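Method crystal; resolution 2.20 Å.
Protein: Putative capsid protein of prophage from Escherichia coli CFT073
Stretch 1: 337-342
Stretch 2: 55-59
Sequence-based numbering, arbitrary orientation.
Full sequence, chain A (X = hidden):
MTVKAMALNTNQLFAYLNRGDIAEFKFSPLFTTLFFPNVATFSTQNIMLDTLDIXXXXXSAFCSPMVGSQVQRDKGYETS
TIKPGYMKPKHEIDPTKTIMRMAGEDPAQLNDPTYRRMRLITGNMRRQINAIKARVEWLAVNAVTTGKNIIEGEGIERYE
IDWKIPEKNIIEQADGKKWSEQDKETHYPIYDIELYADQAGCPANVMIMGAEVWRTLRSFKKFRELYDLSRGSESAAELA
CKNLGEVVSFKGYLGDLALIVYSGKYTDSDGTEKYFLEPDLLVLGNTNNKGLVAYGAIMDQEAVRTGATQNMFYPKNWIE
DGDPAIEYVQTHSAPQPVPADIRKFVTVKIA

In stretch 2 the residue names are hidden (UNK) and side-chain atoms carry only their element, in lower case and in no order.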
# COMPACT_ATOMS: atom_id res chain seq x y z
N PRO A 337 2.27 7.49 2.61
CA PRO A 337 3.61 6.98 2.34
C PRO A 337 4.62 8.10 2.03
O PRO A 337 4.30 9.06 1.33
CB PRO A 337 3.43 6.05 1.14
CG PRO A 337 2.01 5.88 0.97
CD PRO A 337 1.28 6.95 1.67
N VAL A 338 5.80 7.99 2.63
CA VAL A 338 6.87 8.94 2.40
C VAL A 338 8.10 8.13 2.02
O VAL A 338 8.55 7.31 2.82
CB VAL A 338 7.17 9.78 3.66
CG1 VAL A 338 8.31 10.74 3.37
CG2 VAL A 338 5.90 10.55 4.11
N PRO A 339 8.64 8.36 0.82
CA PRO A 339 9.76 7.53 0.36
C PRO A 339 11.05 7.96 1.00
O PRO A 339 11.16 9.08 1.49
CB PRO A 339 9.80 7.78 -1.14
CG PRO A 339 9.33 9.20 -1.29
CD PRO A 339 8.26 9.37 -0.20
N ALA A 340 12.03 7.05 1.01
CA ALA A 340 13.37 7.40 1.40
C ALA A 340 13.92 8.21 0.24
O ALA A 340 13.93 9.42 0.32
CB ALA A 340 14.22 6.17 1.73
N ASP A 341 14.31 7.57 -0.86
CA ASP A 341 14.86 8.26 -2.03
C ASP A 341 14.13 7.81 -3.31
O ASP A 341 14.34 6.69 -3.80
CB ASP A 341 16.36 7.99 -2.12
CG ASP A 341 17.06 8.80 -3.20
OD1 ASP A 341 16.41 9.51 -3.98
OD2 ASP A 341 18.30 8.74 -3.25
N ILE A 342 13.27 8.68 -3.85
CA ILE A 342 12.46 8.36 -5.04
C ILE A 342 13.32 8.12 -6.29
O ILE A 342 12.89 7.48 -7.25
CB ILE A 342 11.38 9.49 -5.31
CG1 ILE A 342 10.16 8.94 -6.07
CG2 ILE A 342 12.02 10.76 -5.98
CD1 ILE A 342 9.21 8.05 -5.20
N UNK A 55 17.14 11.13 9.25
CA UNK A 55 17.48 12.13 8.24
C UNK A 55 17.37 11.60 6.81
O UNK A 55 17.27 12.39 5.87
c UNK A 55 20.64 13.79 9.85
o UNK A 55 21.34 13.76 8.79
o UNK A 55 21.09 14.16 10.97
c UNK A 55 19.18 13.35 9.75
c UNK A 55 18.91 12.62 8.44
N UNK A 56 17.42 10.28 6.65
CA UNK A 56 17.56 9.65 5.33
C UNK A 56 16.26 9.43 4.55
O UNK A 56 16.29 8.88 3.45
c UNK A 56 17.86 7.26 6.43
c UNK A 56 16.82 6.30 5.85
o UNK A 56 16.98 5.87 4.68
c UNK A 56 18.38 8.33 5.42
o UNK A 56 15.86 5.94 6.58
N UNK A 57 15.13 9.88 5.07
CA UNK A 57 13.91 9.90 4.28
C UNK A 57 13.62 11.31 3.71
O UNK A 57 14.25 12.29 4.10
c UNK A 57 12.72 9.30 5.03
c UNK A 57 12.11 10.28 6.00
c UNK A 57 13.16 8.01 5.74
N UNK A 58 12.70 11.38 2.75
CA UNK A 58 12.38 12.64 2.04
C UNK A 58 11.65 13.60 2.98
O UNK A 58 10.71 13.22 3.67
o UNK A 58 12.17 11.39 -0.02
c UNK A 58 11.26 13.57 -0.02
c UNK A 58 11.50 12.35 0.80
N UNK A 59 12.08 14.86 3.00
CA UNK A 59 11.53 15.78 4.01
C UNK A 59 10.76 16.97 3.45
O UNK A 59 10.32 17.83 4.21
c UNK A 59 12.86 15.13 6.05
c UNK A 59 12.62 16.20 4.99
c UNK A 59 13.51 15.20 8.70
s UNK A 59 14.18 15.63 7.11
O HOH W 1 12.83 11.31 -2.53

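Position 55 carries five side-chain atoms: three carbons in an unbranched chain, the third bearing two oxygens. Nothing here touches stretch 1; the nearest side-chain atom, CB, is 10.0 Å from O of A340. A terminal carboxylate on a chain of this length identifies glutamate, E55. The position is exposed, and the extended middle of the chain, with chi2 at 180°, holds the charged group well away from the backbone, where a carboxylate can remain solvated.

Position 56 has the same inventory, three carbons in a row with two oxygens on the last. The chain is folded here, with both chi1 and chi2 in the p well. Its CA-to-CB bond points sideways to stretch 1, but the end of the side chain comes nearer, bringing one carboxylate oxygen of position 56 to 4.1 Å from CB of A340. No polar partner on stretch 1 meets this carboxylate; the approach is simple packing against a methyl group. The backbone comes closer still, with O of position 56 3.8 Å from CB of A340. This too is glutamate, E56. An exposed place at the margin of the contact suits a residue whose charge needs no burial.

Position 57 shows three carbons, one attached to CA and carrying the other two. Its CB lies 3.9 Å from O of P339, while CA of position 57 and CA of A340 are also 3.9 Å apart. A340 has only a methyl group as side chain at this close approach. Branching at CB with no heteroatom means valine, V57. The residue is buried, which suits a compact hydrocarbon side chain.

Position 58 again has a branch at CB, which carries one oxygen and one carbon. Its CA-to-CB bond points toward stretch 1, and the side-chain oxygen of position 58 lies 2.9 Å from O of P339 and 2.7 Å from O of A340. The backbone packs too, O of position 58 lying 3.5 Å from CG1 of V338. This is threonine, T58. A hydroxyl on CB puts a short polar group within reach of both carbonyl oxygens; its one proton has two acceptors, and the geometry does not settle which receives it. A water molecule donates to OG1 of T58 at 2.6 Å and accepts from N of I342 at 3.0 Å, extending the link along stretch 1.

Position 59 bears an unbranched side chain of two carbons, a sulfur and a final carbon. Its CA-to-CB bond points away, and the carbon next to CB at position 59 comes no nearer than 6.9 Å, to CG1 of V338. This is methionine, M59. The contact asks nothing of this side chain, so it gives no reason for methionine here.

The contact therefore centres on T58. Its backbone N donates a nearly straight hydrogen bond to O of P339, at 3.0 Å and 165°, while its hydroxyl sits among two carbonyl oxygens and the bridging water. Around this polar centre, V338, P339 and A340 supply close packing, joining segments far apart in sequence through a modest buried surface of 252 Å².

Stretch 2 55-59: EEVTM
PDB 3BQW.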